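Local coordinates for protein putative methylthioribose-1-phosphate isomerase (Archaeoglobus fulgidus, PDB 1T5O) that probably catalyses the interconversion of methylthioribose-1-phosphate and methylthioribulose-1-phosphate, an isomerase step of methionine biosynthesis, at residues Ala185-Pro190 with Ile212-Val217; Val231-Ile236 with Val263-Ala268; Arg235-Ala240 with Arg274-Val279; Val280-Pro285 with Pro307-Thr312; Glu288-Gly293 with Val302-Pro307. All coordinates share one frame; numbering follows the deposited sequence.

Contact 1. Residues Ala185-Pro190 with Ile212-Val217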
# COMPACT_ATOMS: atom_id res chain seq x y z
N ALA A 185 0.29 5.65 11.88
CA ALA A 185 -0.27 6.18 10.64
C ALA A 185 0.03 5.33 9.41
O ALA A 185 1.19 5.00 9.15
CB ALA A 185 0.27 7.60 10.40
N CYS A 186 -1.01 4.98 8.66
CA CYS A 186 -0.84 4.22 7.42
C CYS A 186 -0.37 5.18 6.34
O CYS A 186 -0.93 6.27 6.21
CB CYS A 186 -2.17 3.59 7.01
SG CYS A 186 -2.59 2.30 8.16
N GLU A 187 0.63 4.77 5.54
CA GLU A 187 1.18 5.66 4.53
C GLU A 187 0.11 6.18 3.58
O GLU A 187 0.21 7.30 3.10
CB GLU A 187 2.33 4.99 3.75
CG GLU A 187 1.89 4.00 2.69
CD GLU A 187 3.07 3.43 1.90
OE1 GLU A 187 4.07 4.15 1.68
OE2 GLU A 187 2.97 2.26 1.46
N THR A 188 -0.92 5.36 3.35
CA THR A 188 -2.06 5.70 2.51
C THR A 188 -1.74 5.83 1.00
O THR A 188 -1.67 6.94 0.46
CB THR A 188 -2.77 7.01 3.01
OG1 THR A 188 -3.02 6.91 4.42
CG2 THR A 188 -4.13 7.22 2.27
N ARG A 189 -1.55 4.70 0.34
CA ARG A 189 -1.27 4.71 -1.10
C ARG A 189 -2.54 5.12 -1.87
O ARG A 189 -3.62 5.06 -1.32
CB ARG A 189 -0.81 3.31 -1.52
CG ARG A 189 0.58 2.98 -0.97
CD ARG A 189 1.62 3.78 -1.68
NE ARG A 189 1.70 3.35 -3.08
CZ ARG A 189 2.26 4.06 -4.05
NH1 ARG A 189 2.79 5.26 -3.79
NH2 ARG A 189 2.30 3.58 -5.29
N PRO A 190 -2.42 5.58 -3.13
CA PRO A 190 -1.16 5.75 -3.87
C PRO A 190 -0.56 7.17 -3.78
O PRO A 190 0.50 7.42 -4.35
CB PRO A 190 -1.57 5.41 -5.30
CG PRO A 190 -2.90 6.08 -5.39
CD PRO A 190 -3.57 5.66 -4.05
N ILE A 212 3.63 3.10 8.96
CA ILE A 212 3.56 1.70 8.49
C ILE A 212 2.91 1.73 7.14
O ILE A 212 2.33 2.74 6.76
CB ILE A 212 2.66 0.79 9.37
CG1 ILE A 212 1.20 1.33 9.43
CG2 ILE A 212 3.22 0.70 10.75
CD1 ILE A 212 0.23 0.33 10.12
N THR A 213 3.03 0.62 6.41
CA THR A 213 2.38 0.53 5.12
C THR A 213 0.88 0.25 5.43
O THR A 213 0.54 -0.15 6.55
CB THR A 213 3.03 -0.64 4.32
OG1 THR A 213 2.65 -0.56 2.96
CG2 THR A 213 2.59 -1.94 4.86
N ASP A 214 -0.00 0.47 4.46
CA ASP A 214 -1.44 0.20 4.68
C ASP A 214 -1.70 -1.28 4.97
O ASP A 214 -2.54 -1.63 5.81
CB ASP A 214 -2.27 0.62 3.45
CG ASP A 214 -1.96 2.04 3.02
OD1 ASP A 214 -1.78 2.87 3.91
OD2 ASP A 214 -1.92 2.30 1.79
N SER A 215 -0.96 -2.13 4.28
CA SER A 215 -1.09 -3.57 4.42
C SER A 215 -0.67 -4.06 5.81
O SER A 215 -1.04 -5.17 6.22
CB SER A 215 -0.21 -4.27 3.38
OG SER A 215 1.16 -4.15 3.75
N MET A 216 0.09 -3.25 6.55
CA MET A 216 0.54 -3.65 7.89
C MET A 216 -0.55 -3.50 8.93
O MET A 216 -0.34 -3.80 10.10
CB MET A 216 1.78 -2.84 8.33
CG MET A 216 3.08 -3.34 7.73
SD MET A 216 4.39 -2.09 7.79
CE MET A 216 5.54 -2.73 6.60
N VAL A 217 -1.72 -3.03 8.53
CA VAL A 217 -2.81 -2.89 9.49
C VAL A 217 -3.11 -4.26 10.11
O VAL A 217 -3.48 -4.35 11.26
CB VAL A 217 -4.10 -2.35 8.81
CG1 VAL A 217 -5.22 -2.20 9.85
CG2 VAL A 217 -3.81 -0.98 8.19
O HOH W 1 0.74 1.21 1.63
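Asp214 carries this contact with a carboxylate that closes over the turn at Glu187-Arg189. Its CB holds CG beside the backbone N and anti to the carbonyl carbon (chi1 -51°), which swings the acid toward the other segment. OD1 accepts from the backbone N of Thr188 at 2.7 Å. OD2 accepts from the backbone N of Arg189 at 2.8 Å, and this bond is nearly straight (172°). Both oxygens use their syn lone pairs, so two successive amides grip the carboxylate like a fork. OD1 also rests against CB of Cys186. A water, which accepts from Asp214 N, donates to OE2 of Glu187 at 2.5 Å and more weakly to Asp214 OD2. Two carboxylates thus share one water, and this crowding of negative charge is probably eased by Arg189 of the second subunit, which pairs with Glu187.

Before the turn, Cys186 and Ile212 form a parallel bridge. Ile212 N donates to Ala185 O, and Glu187 N donates to Ile212 O at 2.9 Å. SG of Cys186 lies 3.5 Å from CG2 of Val217 and also meets CD1 of Ile212. Thr188 OG1 bonds back to Cys186 O, and it also pairs with Cys154 N. Cys154 is the predicted transition-state stabiliser, so the turn probably helps to shape the site.

The contact sits at the C-terminal ends of strands 182-186 and 208-212, two neighbouring parallel strands of the mixed central sheet in a Rossmann-like domain. Helix 193-204 packs beside Ala185 and Thr188, and helix 217-222 begins at Val217.

Contact 2. Residues Val231-Ile236 with Val263-Ala268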
# COMPACT_ATOMS: atom_id res chain seq x y z
N VAL A 231 -10.68 7.62 11.94
CA VAL A 231 -10.48 8.12 10.59
C VAL A 231 -11.47 9.26 10.35
O VAL A 231 -12.37 9.51 11.16
CB VAL A 231 -10.71 7.03 9.51
CG1 VAL A 231 -9.67 5.91 9.67
CG2 VAL A 231 -12.14 6.49 9.60
N GLY A 232 -11.27 9.97 9.25
CA GLY A 232 -12.20 11.04 8.93
C GLY A 232 -13.19 10.47 7.92
O GLY A 232 -13.28 9.24 7.75
N ALA A 233 -13.92 11.35 7.24
CA ALA A 233 -14.90 10.93 6.25
C ALA A 233 -15.04 11.96 5.14
O ALA A 233 -14.92 13.16 5.38
CB ALA A 233 -16.25 10.73 6.88
N ASP A 234 -15.33 11.49 3.94
CA ASP A 234 -15.54 12.43 2.85
C ASP A 234 -17.03 12.63 2.70
O ASP A 234 -17.49 13.68 2.28
CB ASP A 234 -14.95 11.88 1.58
CG ASP A 234 -13.45 11.96 1.58
OD1 ASP A 234 -12.92 13.10 1.64
OD2 ASP A 234 -12.79 10.90 1.55
N ARG A 235 -17.79 11.60 3.06
CA ARG A 235 -19.24 11.67 2.94
C ARG A 235 -19.89 10.53 3.68
O ARG A 235 -19.48 9.38 3.54
CB ARG A 235 -19.63 11.60 1.47
CG ARG A 235 -20.97 12.23 1.24
CD ARG A 235 -21.88 11.31 0.53
NE ARG A 235 -21.59 11.12 -0.88
CZ ARG A 235 -21.49 12.09 -1.79
NH1 ARG A 235 -21.63 13.37 -1.45
NH2 ARG A 235 -21.34 11.78 -3.07
N ILE A 236 -20.93 10.84 4.44
CA ILE A 236 -21.61 9.81 5.20
C ILE A 236 -23.07 9.71 4.78
O ILE A 236 -23.83 10.67 4.91
CB ILE A 236 -21.52 10.09 6.71
CG1 ILE A 236 -20.02 10.16 7.12
CG2 ILE A 236 -22.29 8.98 7.49
CD1 ILE A 236 -19.72 10.53 8.56
N VAL A 263 -15.25 7.28 13.31
CA VAL A 263 -15.19 8.17 12.16
C VAL A 263 -15.50 9.58 12.70
O VAL A 263 -16.56 9.82 13.29
CB VAL A 263 -16.22 7.81 11.06
CG1 VAL A 263 -16.17 8.87 9.99
CG2 VAL A 263 -15.91 6.42 10.44
N ALA A 264 -14.57 10.50 12.53
CA ALA A 264 -14.77 11.86 13.01
C ALA A 264 -15.18 12.73 11.82
O ALA A 264 -14.44 12.85 10.85
CB ALA A 264 -13.45 12.39 13.64
N ALA A 265 -16.37 13.32 11.88
CA ALA A 265 -16.82 14.19 10.78
C ALA A 265 -17.92 15.11 11.24
O ALA A 265 -18.79 14.69 11.98
CB ALA A 265 -17.33 13.37 9.60
N PRO A 266 -17.92 16.37 10.75
CA PRO A 266 -18.95 17.32 11.14
C PRO A 266 -20.27 17.04 10.45
O PRO A 266 -20.34 16.30 9.49
CB PRO A 266 -18.36 18.68 10.74
CG PRO A 266 -17.63 18.34 9.49
CD PRO A 266 -16.96 16.98 9.81
N LYS A 267 -21.33 17.65 10.99
CA LYS A 267 -22.68 17.48 10.45
C LYS A 267 -22.73 17.68 8.94
O LYS A 267 -23.40 16.92 8.22
CB LYS A 267 -23.65 18.48 11.14
CG LYS A 267 -25.09 18.44 10.60
CD LYS A 267 -26.02 19.32 11.48
CE LYS A 267 -27.43 19.37 10.91
NZ LYS A 267 -28.32 20.13 11.83
N ALA A 268 -22.01 18.67 8.45
CA ALA A 268 -22.01 19.00 7.02
C ALA A 268 -21.49 17.87 6.11
O ALA A 268 -21.72 17.90 4.90
CB ALA A 268 -21.21 20.28 6.77
O HOH W 2 -13.80 14.16 8.45
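The tight part of this contact is apolar. CB of Ala233 lies 3.6 Å from CG1 of Val263 and also touches CB of Ala265. Ile236 reaches in from its strand with CD1, tip to tip with Val263. That CD1 sits 3.9 Å from CB of Ala265 and is a little farther from Val263 CG1. CG1 of Val263 stands anti to its backbone N (chi1 174°), which turns it toward both Ala233 and Ile236. Its other branch, CG2, meets CG2 of Val231 at 3.9 Å, and these two valines cross obliquely. Val241 of strand 240-244 packs on both Ala233 and Val263.

Val231 and Val263 pair near the ends of two adjacent parallel strands, 228-231 and 261-264, in the central sheet of the Rossmann-like domain. One backbone bond joins the segments here: Ala264 N donates to Val231 O at 2.8 Å, nearly along the C=O axis. The same oxygen also receives a CH contact from CA of Val263. Beyond this point the chains part. Gly232 keeps a CH contact from its CA to Ala264 O.

The looser side is bridged by water. A single water accepts from Ala233 N at 3.1 Å and donates to Ala264 O at 2.8 Å, taking the place of a direct link between the diverging backbones. Asp234, the predicted proton donor, turns away from 263-268 and is exposed. It and Arg235 both face Phe242, forming a classic beta bulge. The other segment leads on to Lys267, whose NZ donates to Leu339 O.

Contact 3. Residues Arg235-Ala240 with Arg274-Val279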
# COMPACT_ATOMS: atom_id res chain seq x y z
N ARG A 235 -17.79 11.60 3.06
CA ARG A 235 -19.24 11.67 2.94
C ARG A 235 -19.89 10.53 3.68
O ARG A 235 -19.48 9.38 3.54
CB ARG A 235 -19.63 11.60 1.47
CG ARG A 235 -20.97 12.23 1.24
CD ARG A 235 -21.88 11.31 0.53
NE ARG A 235 -21.59 11.12 -0.88
CZ ARG A 235 -21.49 12.09 -1.79
NH1 ARG A 235 -21.63 13.37 -1.45
NH2 ARG A 235 -21.34 11.78 -3.07
N ILE A 236 -20.93 10.84 4.44
CA ILE A 236 -21.61 9.81 5.20
C ILE A 236 -23.07 9.71 4.78
O ILE A 236 -23.83 10.67 4.91
CB ILE A 236 -21.52 10.09 6.71
CG1 ILE A 236 -20.02 10.16 7.12
CG2 ILE A 236 -22.29 8.98 7.49
CD1 ILE A 236 -19.72 10.53 8.56
N VAL A 237 -23.45 8.54 4.25
CA VAL A 237 -24.82 8.29 3.80
C VAL A 237 -25.46 7.33 4.79
O VAL A 237 -24.80 6.87 5.73
CB VAL A 237 -24.85 7.76 2.34
CG1 VAL A 237 -24.26 8.83 1.41
CG2 VAL A 237 -24.07 6.42 2.23
N ARG A 238 -26.74 7.00 4.60
CA ARG A 238 -27.44 6.18 5.57
C ARG A 238 -26.92 4.80 5.87
O ARG A 238 -27.20 4.28 6.94
CB ARG A 238 -28.93 6.09 5.24
CG ARG A 238 -29.61 7.45 5.32
CD ARG A 238 -31.09 7.34 5.65
NE ARG A 238 -31.79 6.40 4.78
CZ ARG A 238 -32.16 6.66 3.53
NH1 ARG A 238 -31.89 7.83 2.97
NH2 ARG A 238 -32.80 5.73 2.85
N ASP A 239 -26.19 4.20 4.93
CA ASP A 239 -25.65 2.87 5.18
C ASP A 239 -24.14 2.81 5.05
O ASP A 239 -23.57 1.72 5.06
CB ASP A 239 -26.27 1.86 4.20
CG ASP A 239 -26.13 2.28 2.73
OD1 ASP A 239 -26.48 1.47 1.86
OD2 ASP A 239 -25.70 3.42 2.43
N ALA A 240 -23.47 3.95 4.94
CA ALA A 240 -22.02 3.86 4.79
C ALA A 240 -21.21 5.12 4.92
O ALA A 240 -21.72 6.21 4.75
CB ALA A 240 -21.67 3.21 3.43
N ARG A 274 -29.31 10.19 1.08
CA ARG A 274 -28.77 9.17 0.20
C ARG A 274 -28.36 7.87 0.89
O ARG A 274 -28.26 7.80 2.12
CB ARG A 274 -27.53 9.73 -0.51
CG ARG A 274 -27.68 11.13 -1.18
CD ARG A 274 -28.23 11.07 -2.62
NE ARG A 274 -29.68 10.88 -2.64
CZ ARG A 274 -30.58 11.81 -2.33
NH1 ARG A 274 -30.19 13.03 -1.96
NH2 ARG A 274 -31.87 11.52 -2.41
N THR A 275 -28.13 6.84 0.06
CA THR A 275 -27.59 5.56 0.50
C THR A 275 -26.41 5.31 -0.43
O THR A 275 -26.21 6.04 -1.42
CB THR A 275 -28.59 4.39 0.42
OG1 THR A 275 -29.11 4.27 -0.91
CG2 THR A 275 -29.70 4.58 1.43
N ALA A 276 -25.60 4.31 -0.10
CA ALA A 276 -24.41 4.04 -0.88
C ALA A 276 -24.68 3.82 -2.34
O ALA A 276 -23.88 4.19 -3.15
CB ALA A 276 -23.62 2.84 -0.28
N LYS A 277 -25.82 3.22 -2.67
CA LYS A 277 -26.13 2.97 -4.07
C LYS A 277 -26.26 4.26 -4.91
O LYS A 277 -26.10 4.24 -6.12
CB LYS A 277 -27.41 2.12 -4.19
CG LYS A 277 -28.70 2.92 -4.18
CD LYS A 277 -29.91 2.01 -4.29
CE LYS A 277 -31.15 2.74 -4.79
NZ LYS A 277 -31.00 3.26 -6.20
N ASP A 278 -26.48 5.40 -4.26
CA ASP A 278 -26.61 6.66 -5.01
C ASP A 278 -25.28 7.29 -5.38
O ASP A 278 -25.22 8.20 -6.21
CB ASP A 278 -27.37 7.70 -4.18
CG ASP A 278 -28.77 7.28 -3.85
OD1 ASP A 278 -29.19 7.55 -2.71
OD2 ASP A 278 -29.45 6.72 -4.73
N VAL A 279 -24.21 6.82 -4.74
CA VAL A 279 -22.89 7.41 -4.91
C VAL A 279 -22.02 6.78 -5.98
O VAL A 279 -21.90 5.55 -6.05
CB VAL A 279 -22.15 7.35 -3.54
CG1 VAL A 279 -20.78 8.00 -3.63
CG2 VAL A 279 -23.02 8.00 -2.46
O HOH W 3 -26.92 1.47 -0.82
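Val237 points its side chain into the 274-279 loop. Its CG2 takes the crowded position between the backbone N and the carbonyl carbon, and lies 3.5 Å from Ala276 N. Its CG1 meets CB of Arg274, and the two side chains cross at about a right angle. The same CG1 approaches CG2 of Val279 obliquely. Arg235 and Val279 meet tip to tip, with CG1 of Val279 at the edge of the guanidinium and in its plane. Arg238 crosses Thr275 obliquely and lays one guanidinium face against its CG2, offset toward the rim. NH1 of Arg238 donates to the backbone oxygen of Trp272.

Two bonds fix the register. Arg238 N donates to Arg274 O at 3.0 Å, almost straight (175°). OD2 of Asp239 accepts from Ala276 N at 2.7 Å through its syn lone pair, while its OD1 accepts a hydrogen bond from a water that in turn accepts from Lys277 N. Val237-Ala240 is a type I beta turn, the hairpin link between strands 235-237 and 240-244.

The carboxylate of Asp239 therefore grips the start of the 3-10 segment 276-278, where the amide of Ala276, and that of Lys277 through the water, would probably stabilise its negative charge.

Contact 4. Residues Val280-Pro285 with Pro307-Thr312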
# COMPACT_ATOMS: atom_id res chain seq x y z
N VAL A 280 -21.40 7.59 -6.82
CA VAL A 280 -20.52 7.03 -7.82
C VAL A 280 -19.09 7.33 -7.39
O VAL A 280 -18.76 8.47 -7.04
CB VAL A 280 -20.78 7.60 -9.24
CG1 VAL A 280 -22.22 7.32 -9.66
CG2 VAL A 280 -20.49 9.06 -9.27
N ILE A 281 -18.25 6.30 -7.36
CA ILE A 281 -16.85 6.49 -6.98
C ILE A 281 -16.00 6.72 -8.21
O ILE A 281 -15.91 5.88 -9.09
CB ILE A 281 -16.28 5.28 -6.19
CG1 ILE A 281 -16.98 5.15 -4.83
CG2 ILE A 281 -14.75 5.46 -5.99
CD1 ILE A 281 -16.81 3.76 -4.18
N GLU A 282 -15.38 7.88 -8.26
CA GLU A 282 -14.52 8.27 -9.36
C GLU A 282 -13.18 7.54 -9.35
O GLU A 282 -12.67 7.17 -8.30
CB GLU A 282 -14.29 9.78 -9.27
CG GLU A 282 -14.21 10.27 -7.82
CD GLU A 282 -14.65 11.74 -7.64
OE1 GLU A 282 -15.66 12.15 -8.28
OE2 GLU A 282 -14.02 12.47 -6.84
N GLU A 283 -12.61 7.36 -10.53
CA GLU A 283 -11.32 6.73 -10.71
C GLU A 283 -10.30 7.87 -10.74
O GLU A 283 -10.59 8.90 -11.30
CB GLU A 283 -11.27 6.01 -12.05
CG GLU A 283 -11.78 4.60 -12.06
CD GLU A 283 -10.82 3.67 -11.38
OE1 GLU A 283 -9.72 3.42 -11.93
OE2 GLU A 283 -11.18 3.20 -10.28
N ARG A 284 -9.13 7.66 -10.14
CA ARG A 284 -8.05 8.66 -10.14
C ARG A 284 -7.06 8.25 -11.23
O ARG A 284 -7.07 7.10 -11.68
CB ARG A 284 -7.36 8.72 -8.77
CG ARG A 284 -8.22 9.35 -7.66
CD ARG A 284 -8.65 10.80 -7.97
NE ARG A 284 -9.53 11.39 -6.95
CZ ARG A 284 -10.83 11.66 -7.11
NH1 ARG A 284 -11.44 11.41 -8.26
NH2 ARG A 284 -11.53 12.20 -6.12
N PRO A 285 -6.20 9.18 -11.66
CA PRO A 285 -5.20 8.92 -12.72
C PRO A 285 -4.41 7.62 -12.55
O PRO A 285 -3.84 7.36 -11.50
CB PRO A 285 -4.29 10.14 -12.64
CG PRO A 285 -5.25 11.23 -12.20
CD PRO A 285 -6.01 10.53 -11.09
N PRO A 307 -9.77 3.39 -7.69
CA PRO A 307 -10.90 4.14 -7.12
C PRO A 307 -10.41 5.15 -6.08
O PRO A 307 -9.45 4.88 -5.35
CB PRO A 307 -11.76 3.05 -6.48
CG PRO A 307 -10.68 2.02 -6.03
CD PRO A 307 -9.78 1.97 -7.26
N ALA A 308 -11.07 6.30 -5.99
CA ALA A 308 -10.65 7.34 -5.06
C ALA A 308 -11.07 7.08 -3.62
O ALA A 308 -10.40 7.51 -2.68
CB ALA A 308 -11.19 8.73 -5.53
N PHE A 309 -12.20 6.40 -3.45
CA PHE A 309 -12.72 6.11 -2.12
C PHE A 309 -13.30 4.72 -2.08
O PHE A 309 -13.44 4.05 -3.12
CB PHE A 309 -13.92 7.03 -1.79
CG PHE A 309 -13.69 8.49 -2.06
CD1 PHE A 309 -14.10 9.06 -3.26
CD2 PHE A 309 -13.06 9.29 -1.12
CE1 PHE A 309 -13.89 10.41 -3.51
CE2 PHE A 309 -12.84 10.64 -1.36
CZ PHE A 309 -13.25 11.21 -2.56
N ASP A 310 -13.67 4.29 -0.88
CA ASP A 310 -14.42 3.06 -0.71
C ASP A 310 -15.49 3.32 0.34
O ASP A 310 -15.42 4.29 1.09
CB ASP A 310 -13.54 1.82 -0.35
CG ASP A 310 -12.66 1.98 0.90
OD1 ASP A 310 -12.96 2.75 1.84
OD2 ASP A 310 -11.63 1.26 0.93
N PRO A 311 -16.53 2.49 0.37
CA PRO A 311 -17.60 2.65 1.35
C PRO A 311 -17.38 1.69 2.52
O PRO A 311 -17.14 0.50 2.32
CB PRO A 311 -18.86 2.31 0.57
CG PRO A 311 -18.38 1.34 -0.55
CD PRO A 311 -16.88 1.53 -0.70
N THR A 312 -17.41 2.21 3.74
CA THR A 312 -17.26 1.38 4.93
C THR A 312 -18.69 1.25 5.48
O THR A 312 -19.33 2.27 5.80
CB THR A 312 -16.36 2.07 6.01
OG1 THR A 312 -15.00 2.12 5.56
CG2 THR A 312 -16.43 1.32 7.32
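Ile281 points toward the strand that begins at Phe309. Its CG2 lies 3.9 Å from CB of Pro307, and both CG2 and CD1 touch Phe309 O. CD1 goes on to meet CD of Pro311, the two side chains crossing at about a right angle. The backbone N and O of Phe309 are buried here without a partner.

Glu282 supplies the backbone bond of the contact: its O accepts from Ala308 N at 2.9 Å, nearly along the C=O axis. Its side chain lies beside Phe309, with OE2 at the edge of the ring. That OE2 accepts from NH2 of Arg284 at 2.6 Å in a salt bridge that lies in the guanidinium plane.

Glu283 bends at chi2 (-73°) so that OE2 rests against the ring of Pro307. Its OE1 accepts a hydrogen bond from the backbone N of Asn306.

Arg284 covers Ala308 with one guanidinium face; CB of Ala308 sits over the centre, 3.3 Å from CZ. The guanidinium and the Phe309 ring are nearly perpendicular (82°). An alanine in place of Arg284 would lose the salt bridge to Glu282 and would probably leave Ala308 and CE1 of Phe309 less covered.

Phe309 also packs on Asp234, the predicted proton donor. The loop 280-285 thus backs strand 309-313, an outer strand of a three-stranded antiparallel sheet beside the probable active site.

Contact 5. Residues Glu288-Gly293 with Val302-Pro307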
# COMPACT_ATOMS: atom_id res chain seq x y z
N GLU A 288 -0.69 7.27 -11.02
CA GLU A 288 -0.41 7.27 -9.60
C GLU A 288 0.07 5.89 -9.14
O GLU A 288 0.64 5.77 -8.06
CB GLU A 288 -1.66 7.69 -8.80
CG GLU A 288 -2.11 9.13 -9.07
CD GLU A 288 -3.35 9.54 -8.28
OE1 GLU A 288 -4.01 8.68 -7.64
OE2 GLU A 288 -3.68 10.75 -8.30
N LEU A 289 -0.16 4.86 -9.96
CA LEU A 289 0.30 3.50 -9.63
C LEU A 289 1.49 3.04 -10.47
O LEU A 289 2.11 2.02 -10.19
CB LEU A 289 -0.82 2.48 -9.87
CG LEU A 289 -1.95 2.21 -8.87
CD1 LEU A 289 -1.43 1.43 -7.71
CD2 LEU A 289 -2.57 3.51 -8.43
N ILE A 290 1.80 3.81 -11.51
CA ILE A 290 2.85 3.44 -12.46
C ILE A 290 4.21 4.08 -12.17
O ILE A 290 5.25 3.51 -12.46
CB ILE A 290 2.35 3.78 -13.92
CG1 ILE A 290 1.16 2.86 -14.25
CG2 ILE A 290 3.47 3.56 -14.97
CD1 ILE A 290 0.46 3.15 -15.58
N PHE A 291 4.18 5.26 -11.58
CA PHE A 291 5.38 5.99 -11.24
C PHE A 291 5.31 6.40 -9.78
O PHE A 291 4.23 6.59 -9.23
CB PHE A 291 5.46 7.27 -12.09
CG PHE A 291 6.02 7.05 -13.46
CD1 PHE A 291 7.40 7.01 -13.65
CD2 PHE A 291 5.18 6.88 -14.55
CE1 PHE A 291 7.93 6.78 -14.92
CE2 PHE A 291 5.70 6.65 -15.83
CZ PHE A 291 7.08 6.60 -16.01
N CYS A 292 6.48 6.52 -9.15
CA CYS A 292 6.56 6.98 -7.77
C CYS A 292 7.74 7.93 -7.76
O CYS A 292 8.90 7.51 -7.78
CB CYS A 292 6.81 5.84 -6.79
SG CYS A 292 6.21 6.35 -5.17
N GLY A 293 7.43 9.22 -7.71
CA GLY A 293 8.49 10.20 -7.80
C GLY A 293 8.62 10.10 -9.30
O GLY A 293 7.62 10.25 -10.01
N VAL A 302 0.30 -1.18 -18.11
CA VAL A 302 -0.48 -2.06 -17.26
C VAL A 302 -1.85 -1.42 -17.00
O VAL A 302 -1.98 -0.20 -16.90
CB VAL A 302 0.23 -2.31 -15.90
CG1 VAL A 302 0.19 -1.04 -15.04
CG2 VAL A 302 -0.41 -3.50 -15.18
N LYS A 303 -2.88 -2.27 -16.93
CA LYS A 303 -4.23 -1.84 -16.61
C LYS A 303 -4.26 -1.55 -15.11
O LYS A 303 -3.76 -2.33 -14.30
CB LYS A 303 -5.22 -2.96 -16.93
CG LYS A 303 -6.65 -2.59 -16.61
CD LYS A 303 -7.61 -3.62 -17.16
CE LYS A 303 -9.01 -3.05 -17.21
NZ LYS A 303 -9.39 -2.48 -15.90
N VAL A 304 -4.86 -0.43 -14.74
CA VAL A 304 -4.94 0.01 -13.35
C VAL A 304 -6.39 0.26 -12.89
O VAL A 304 -7.21 0.79 -13.64
CB VAL A 304 -4.14 1.33 -13.20
CG1 VAL A 304 -4.27 1.92 -11.81
CG2 VAL A 304 -2.69 1.08 -13.53
N TYR A 305 -6.73 -0.18 -11.68
CA TYR A 305 -8.04 0.10 -11.09
C TYR A 305 -7.63 0.98 -9.92
O TYR A 305 -6.92 0.52 -9.00
CB TYR A 305 -8.72 -1.19 -10.62
CG TYR A 305 -10.01 -0.92 -9.88
CD1 TYR A 305 -11.01 -0.13 -10.46
CD2 TYR A 305 -10.21 -1.41 -8.60
CE1 TYR A 305 -12.20 0.17 -9.75
CE2 TYR A 305 -11.37 -1.11 -7.88
CZ TYR A 305 -12.35 -0.33 -8.46
OH TYR A 305 -13.46 -0.03 -7.75
N ASN A 306 -8.04 2.25 -9.95
CA ASN A 306 -7.63 3.21 -8.92
C ASN A 306 -8.79 4.04 -8.34
O ASN A 306 -8.82 5.26 -8.49
CB ASN A 306 -6.54 4.14 -9.55
CG ASN A 306 -5.84 5.06 -8.54
OD1 ASN A 306 -5.81 4.81 -7.34
ND2 ASN A 306 -5.26 6.15 -9.05
N PRO A 307 -9.77 3.39 -7.69
CA PRO A 307 -10.90 4.14 -7.12
C PRO A 307 -10.41 5.15 -6.08
O PRO A 307 -9.45 4.88 -5.35
CB PRO A 307 -11.76 3.05 -6.48
CG PRO A 307 -10.68 2.02 -6.03
CD PRO A 307 -9.78 1.97 -7.26
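Lys303 and Val304 extend a beta sheet of the second subunit by parallel pairing, and the short, weakly bonded helix 287-290 packs against this intersubunit strand. Val302 comes first. Its CG1 holds the crowded position (chi1 71°) and lies 4.1 Å from CG1 of Ile290, the two side chains sliding past each other in opposite directions. Lys303 points away from the helix. Val304 turns back toward it: its CG1, anti to the backbone N, meets CG of Leu289 at 3.8 Å in an oblique crossing, while its CG2 approaches CD1 of Ile290. Tyr305 also points away, and CD of Pro307 lies over the centre of one face of its ring.

Asn306 ends the contact. CD2 of Leu289 presses on its amide carbon CG at 3.6 Å. ND2 donates to OE1 of Glu288 and, weakly, to Pro285 O. A leucine in place of Asn306 would lose both these bonds and would probably loosen the hold of the helix on the segment that follows the strand. Cys292, just beyond the helix, forms a disulfide with Cys292 of the second subunit. The bond from Asn306 ND2 to Glu288 OE1 is 3.2 Å long, and the donor stands above the carboxylate plane.

Contacts 1, 2 and 5 are buried, whereas contacts 3 and 4 are only partly so. Contacts 1 and 2 both lie at ends of parallel strands of the mixed central sheet, about 20 Å apart between centres. Contact 1 relies on a carboxylate gripping amides; contact 2 is mostly apolar. Contacts 2 and 3 share Arg235 and Ile236, so one strand serves the core and a more polar outer loop. Contacts 3 and 4 reach the same antiparallel sheet. Contact 5 is nested within the loop closed by contact 4, and they share Pro307. Pro190 of contact 1 packs on Glu288 and Leu289 of contact 5. Contacts 1, 4 and 5 touch the second subunit; contacts 2 and 3 do not.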